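Local coordinates for protein HTH-type transcriptional repressor NemR (Escherichia coli, PDB 4YZE) that represses transcription of the nemRA-gloA operon by binding its NemR box, as part of the response to electrophiles and reactive chlorine species, at residues S23-T29 / K112-E116; E55-V59 / S121-R125. The protein carries 5 engineered substitutions. All coordinates share one frame; numbering follows the deposited sequence.

Contact 1 of 2, residues S23-T29 / K112-E116; sequences SLQRGFT and KLSAE. Engineered in segment 23-29: Ser23 (natural residue Cys).
Glu116 reaches with its carboxylate into the turn Gly27-Thr29, which follows helix 10-26 of the TetR-type DNA-binding domain, and so ties that domain to the end of helix 109-114 in the regulatory domain. The arrangement illustrates an acidic side chain gathering the N-H groups of a turn, and hydrogen bonds to a single oxygen dominate. OE1 of Glu116 receives Thr29 N at 3.0 Å in a nearly straight bond (164°) and Thr29 OG1 at 3.2 Å, both from the same face of the carboxylate and well out of its plane. Phe28 N adds weak, bent bonds to both oxygens, the shorter being 2.8 Å to Glu116 OE1. Backbone and side-chain donors thus grip the carboxylate together and limit its rotation. With an alanine here the acceptor is gone, and Thr29 N and OG1 would probably lose this partner, leaving the turn freer to move. Ser23, an engineered replacement of the cysteine that forms a transient interchain disulfide in the presence of reactive electrophiles, bonds through OG to Gly19 O.

Sterically, Gly27 leaves the helix with positive phi (83°). Its backbone angles alone would press a CB against Arg26 O, and Glu116 OE2, 3.2 Å from Gly27 CA, adds a second obstacle.

Apolar side-chain contact is slight: Leu113 CG lies 4.4 Å from Phe28 CB, and the Phe28 ring, carried away from this segment, packs on Met61. Lys112 instead packs its methylenes on backbone, across the C-terminal end of helix 10-26 beside the carbonyl of Leu24. With CG anti to the backbone N (chi1 -174°) and a bend at chi2, it brings CE to 3.2 Å from Leu24 O and to 3.5 Å from Gly27 N.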
loop_
_atom_site.group_PDB
_atom_site.type_symbol
_atom_site.label_atom_id
_atom_site.label_comp_id
_atom_site.label_asym_id
_atom_site.label_seq_id
_atom_site.Cartn_x
_atom_site.Cartn_y
_atom_site.Cartn_z
ATOM N N SER A 23 10.271 6.857 13.510
ATOM C CA SER A 23 9.347 7.059 12.395
ATOM C C SER A 23 8.638 5.753 12.068
ATOM O O SER A 23 7.430 5.730 11.824
ATOM C CB SER A 23 10.096 7.533 11.144
ATOM O OG SER A 23 10.532 8.874 11.264
ATOM N N LEU A 24 9.408 4.667 12.068
ATOM C CA LEU A 24 8.889 3.359 11.693
ATOM C C LEU A 24 7.864 2.903 12.722
ATOM O O LEU A 24 6.889 2.228 12.382
ATOM C CB LEU A 24 10.035 2.346 11.584
ATOM C CG LEU A 24 9.690 0.913 11.180
ATOM C CD1 LEU A 24 8.964 0.907 9.850
ATOM C CD2 LEU A 24 10.938 0.047 11.110
ATOM N N GLN A 25 8.084 3.300 13.975
ATOM C CA GLN A 25 7.230 2.899 15.080
ATOM C C GLN A 25 5.943 3.709 15.158
ATOM O O GLN A 25 4.880 3.161 15.457
ATOM C CB GLN A 25 7.980 3.031 16.411
ATOM C CG GLN A 25 8.877 1.856 16.775
ATOM C CD GLN A 25 9.335 1.903 18.231
ATOM O OE1 GLN A 25 9.522 2.982 18.807
ATOM N NE2 GLN A 25 9.508 0.729 18.837
ATOM N N ARG A 26 6.027 5.014 14.913
ATOM C CA ARG A 26 4.873 5.874 15.164
ATOM C C ARG A 26 4.580 6.894 14.070
ATOM O O ARG A 26 3.817 7.837 14.286
ATOM C CB ARG A 26 5.012 6.563 16.525
ATOM C CG ARG A 26 4.546 5.689 17.683
ATOM C CD ARG A 26 5.129 6.121 19.020
ATOM N NE ARG A 26 5.783 5.002 19.689
ATOM C CZ ARG A 26 7.096 4.796 19.683
ATOM N NH1 ARG A 26 7.901 5.646 19.058
ATOM N NH2 ARG A 26 7.609 3.747 20.309
ATOM N N GLY A 27 5.162 6.694 12.894
ATOM C CA GLY A 27 5.001 7.647 11.809
ATOM C C GLY A 27 5.981 8.802 11.931
ATOM O O GLY A 27 6.522 9.052 13.011
ATOM N N PHE A 28 6.218 9.517 10.836
ATOM C CA PHE A 28 7.156 10.631 10.879
ATOM C C PHE A 28 6.565 11.892 11.522
ATOM O O PHE A 28 7.210 12.533 12.351
ATOM C CB PHE A 28 7.730 10.961 9.491
ATOM C CG PHE A 28 8.742 12.075 9.527
ATOM C CD1 PHE A 28 10.020 11.848 10.028
ATOM C CD2 PHE A 28 8.410 13.355 9.100
ATOM C CE1 PHE A 28 10.962 12.868 10.074
ATOM C CE2 PHE A 28 9.344 14.393 9.154
ATOM C CZ PHE A 28 10.621 14.146 9.637
ATOM N N THR A 29 5.349 12.252 11.126
ATOM C CA THR A 29 4.677 13.418 11.695
ATOM C C THR A 29 4.400 13.184 13.167
ATOM O O THR A 29 4.340 14.132 13.959
ATOM C CB THR A 29 3.353 13.711 10.983
ATOM O OG1 THR A 29 2.707 12.473 10.659
ATOM C CG2 THR A 29 3.602 14.501 9.703
ATOM N N LYS A 112 4.774 2.479 5.758
ATOM C CA LYS A 112 4.284 3.304 6.847
ATOM C C LYS A 112 4.142 4.761 6.436
ATOM O O LYS A 112 3.173 5.429 6.806
ATOM C CB LYS A 112 5.217 3.205 8.052
ATOM C CG LYS A 112 4.702 3.922 9.287
ATOM C CD LYS A 112 4.360 2.923 10.397
ATOM C CE LYS A 112 4.110 3.613 11.738
ATOM N NZ LYS A 112 2.675 3.866 11.979
ATOM N N LEU A 113 5.119 5.270 5.697
ATOM C CA LEU A 113 5.117 6.699 5.374
ATOM C C LEU A 113 4.198 7.044 4.179
ATOM O O LEU A 113 3.831 8.203 3.974
ATOM C CB LEU A 113 6.549 7.225 5.210
ATOM C CG LEU A 113 7.178 7.823 6.485
ATOM C CD1 LEU A 113 6.991 6.925 7.705
ATOM C CD2 LEU A 113 8.661 8.121 6.287
ATOM N N SER A 114 3.809 6.027 3.416
ATOM C CA SER A 114 2.711 6.156 2.454
ATOM C C SER A 114 1.550 6.991 3.008
ATOM O O SER A 114 1.151 7.994 2.414
ATOM C CB SER A 114 2.168 4.781 2.157
ATOM O OG SER A 114 1.380 4.340 3.251
ATOM N N ALA A 115 1.016 6.596 4.163
ATOM C CA ALA A 115 -0.203 7.227 4.655
ATOM C C ALA A 115 0.012 8.638 5.204
ATOM O O ALA A 115 -0.908 9.235 5.778
ATOM C CB ALA A 115 -0.871 6.356 5.681
ATOM N N GLU A 116 1.219 9.170 5.029
ATOM C CA GLU A 116 1.532 10.519 5.488
ATOM C C GLU A 116 1.900 11.449 4.344
ATOM O O GLU A 116 2.038 12.658 4.568
ATOM C CB GLU A 116 2.695 10.505 6.484
ATOM C CG GLU A 116 2.373 10.001 7.879
ATOM C CD GLU A 116 3.631 9.609 8.647
ATOM O OE1 GLU A 116 4.468 10.502 8.913
ATOM O OE2 GLU A 116 3.784 8.405 8.961
#

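Contact 2 of 2, residues E55-V59 / S121-R125; sequences EAFGV and SEDMR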
loop_
_atom_site.group_PDB
_atom_site.type_symbol
_atom_site.label_atom_id
_atom_site.label_comp_id
_atom_site.label_asym_id
_atom_site.label_seq_id
_atom_site.Cartn_x
_atom_site.Cartn_y
_atom_site.Cartn_z
ATOM N N GLU A 55 12.139 18.873 9.235
ATOM C CA GLU A 55 11.880 18.555 7.838
ATOM C C GLU A 55 13.171 18.170 7.135
ATOM O O GLU A 55 13.214 17.185 6.400
ATOM C CB GLU A 55 11.222 19.732 7.112
ATOM C CG GLU A 55 10.904 19.416 5.614
ATOM C CD GLU A 55 11.993 19.883 4.648
ATOM O OE1 GLU A 55 12.991 20.480 5.101
ATOM O OE2 GLU A 55 11.852 19.667 3.427
ATOM N N ALA A 56 14.221 18.957 7.368
ATOM C CA ALA A 56 15.517 18.709 6.738
ATOM C C ALA A 56 16.041 17.328 7.146
ATOM O O ALA A 56 16.537 16.544 6.320
ATOM C CB ALA A 56 16.506 19.809 7.124
ATOM N N PHE A 57 15.900 17.043 8.434
ATOM C CA PHE A 57 16.283 15.775 9.005
ATOM C C PHE A 57 15.585 14.580 8.334
ATOM O O PHE A 57 16.218 13.550 8.043
ATOM C CB PHE A 57 15.963 15.797 10.496
ATOM C CG PHE A 57 16.135 14.483 11.151
ATOM C CD1 PHE A 57 17.391 14.066 11.564
ATOM C CD2 PHE A 57 15.049 13.655 11.353
ATOM C CE1 PHE A 57 17.562 12.844 12.179
ATOM C CE2 PHE A 57 15.206 12.428 11.962
ATOM C CZ PHE A 57 16.467 12.020 12.378
ATOM N N GLY A 58 14.277 14.713 8.113
ATOM C CA GLY A 58 13.511 13.678 7.442
ATOM C C GLY A 58 14.030 13.357 6.045
ATOM O O GLY A 58 14.089 12.193 5.668
ATOM N N VAL A 59 14.395 14.387 5.282
ATOM C CA VAL A 59 14.937 14.178 3.940
ATOM C C VAL A 59 16.239 13.381 4.019
ATOM O O VAL A 59 16.409 12.386 3.306
ATOM C CB VAL A 59 15.213 15.491 3.206
ATOM C CG1 VAL A 59 15.633 15.204 1.753
ATOM C CG2 VAL A 59 13.982 16.372 3.221
ATOM N N SER A 121 6.477 17.412 3.516
ATOM C CA SER A 121 7.111 18.348 2.589
ATOM C C SER A 121 7.300 17.739 1.193
ATOM O O SER A 121 7.435 16.518 1.044
ATOM C CB SER A 121 8.460 18.823 3.120
ATOM O OG SER A 121 9.402 17.767 3.190
ATOM N N GLU A 122 7.294 18.590 0.168
ATOM C CA GLU A 122 7.588 18.106 -1.170
ATOM C C GLU A 122 8.960 17.446 -1.146
ATOM O O GLU A 122 9.154 16.412 -1.789
ATOM C CB GLU A 122 7.523 19.228 -2.215
ATOM C CG GLU A 122 8.195 18.898 -3.559
ATOM C CD GLU A 122 7.677 17.605 -4.237
ATOM O OE1 GLU A 122 6.517 17.185 -4.008
ATOM O OE2 GLU A 122 8.443 17.002 -5.023
ATOM N N ASP A 123 9.888 18.010 -0.366
ATOM C CA ASP A 123 11.228 17.438 -0.290
ATOM C C ASP A 123 11.185 15.975 0.174
ATOM O O ASP A 123 11.887 15.128 -0.392
ATOM C CB ASP A 123 12.155 18.306 0.566
ATOM C CG ASP A 123 12.020 19.776 0.233
ATOM O OD1 ASP A 123 10.923 20.140 -0.219
ATOM O OD2 ASP A 123 12.982 20.561 0.385
ATOM N N MET A 124 10.323 15.669 1.147
ATOM C CA MET A 124 10.207 14.290 1.633
ATOM C C MET A 124 9.421 13.362 0.697
ATOM O O MET A 124 9.843 12.230 0.452
ATOM C CB MET A 124 9.639 14.231 3.050
ATOM C CG MET A 124 10.595 14.755 4.118
ATOM S SD MET A 124 10.011 14.360 5.787
ATOM C CE MET A 124 10.240 12.571 5.759
ATOM N N ARG A 125 8.280 13.825 0.187
ATOM C CA ARG A 125 7.528 13.043 -0.793
ATOM C C ARG A 125 8.429 12.711 -1.983
ATOM O O ARG A 125 8.404 11.594 -2.503
ATOM C CB ARG A 125 6.281 13.799 -1.258
ATOM C CG ARG A 125 5.494 13.103 -2.357
ATOM C CD ARG A 125 4.855 14.126 -3.305
ATOM N NE ARG A 125 5.843 14.808 -4.145
ATOM C CZ ARG A 125 6.359 14.303 -5.268
ATOM N NH1 ARG A 125 5.987 13.097 -5.698
ATOM N NH2 ARG A 125 7.248 15.007 -5.974
#
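Glu55 swings CG opposite its own amide nitrogen (chi1 -179°) and then folds at chi2, which turns its carboxylate to the start of helix 122-148, where Ser121 holds OG between its backbone N and carbonyl carbon (chi1 66°). Ser121 OG donates to the anti lone pair of Glu55 OE2 at 3.1 Å. The same hydroxyl accepts from Met124 N, also at 3.1 Å, and so caps the helix: a worked example of a helix start capped by a serine, here an N-cap oriented by an acid on another helix. The negative charge of Glu55 near this N-terminus would probably interact favourably with the helix dipole.

The nearby carboxylate of Asp123 would probably repel that of Glu55. The two stand almost perpendicular, and Asp123 OD2 approaches Glu55 OE2 to 3.4 Å, two acceptors with like charge. A salt bridge from Arg52 to Glu55 OE1 probably offsets part of the repulsion.

One turn further along, the chemistry becomes apolar. Val59 lays CG2 against Met124 CG at 3.9 Å and against Asp123 CB. Met124 then bends at chi3, carrying its methyl CE over Gly58 CA at 3.8 Å; a CB on that glycine would strike the sulfur. The contact therefore joins the first turns of helices 54-79 and 122-148, while Phe57, on another side of helix 54-79, packs against helix 10-26.

Both contacts join the DNA-binding domain to the regulatory domain of the TetR fold, but through different elements: contact 1 pairs the turn after helix 10-26 with the end of helix 109-114, contact 2 the starts of helices 54-79 and 122-148. Each mixes buried with exposed residues, and contact 1 lies nearer the chain's centre. In each a glutamate is the acceptor: Glu116 of the regulatory domain in contact 1, held mostly by backbone donors, and Glu55 of the DNA-binding domain in contact 2, with a single bond across the contact from a capping hydroxyl. Their apolar parts merge: Phe28 CE2 lies 3.4 Å from Met124 SD, and Phe28 CZ packs on Gly58.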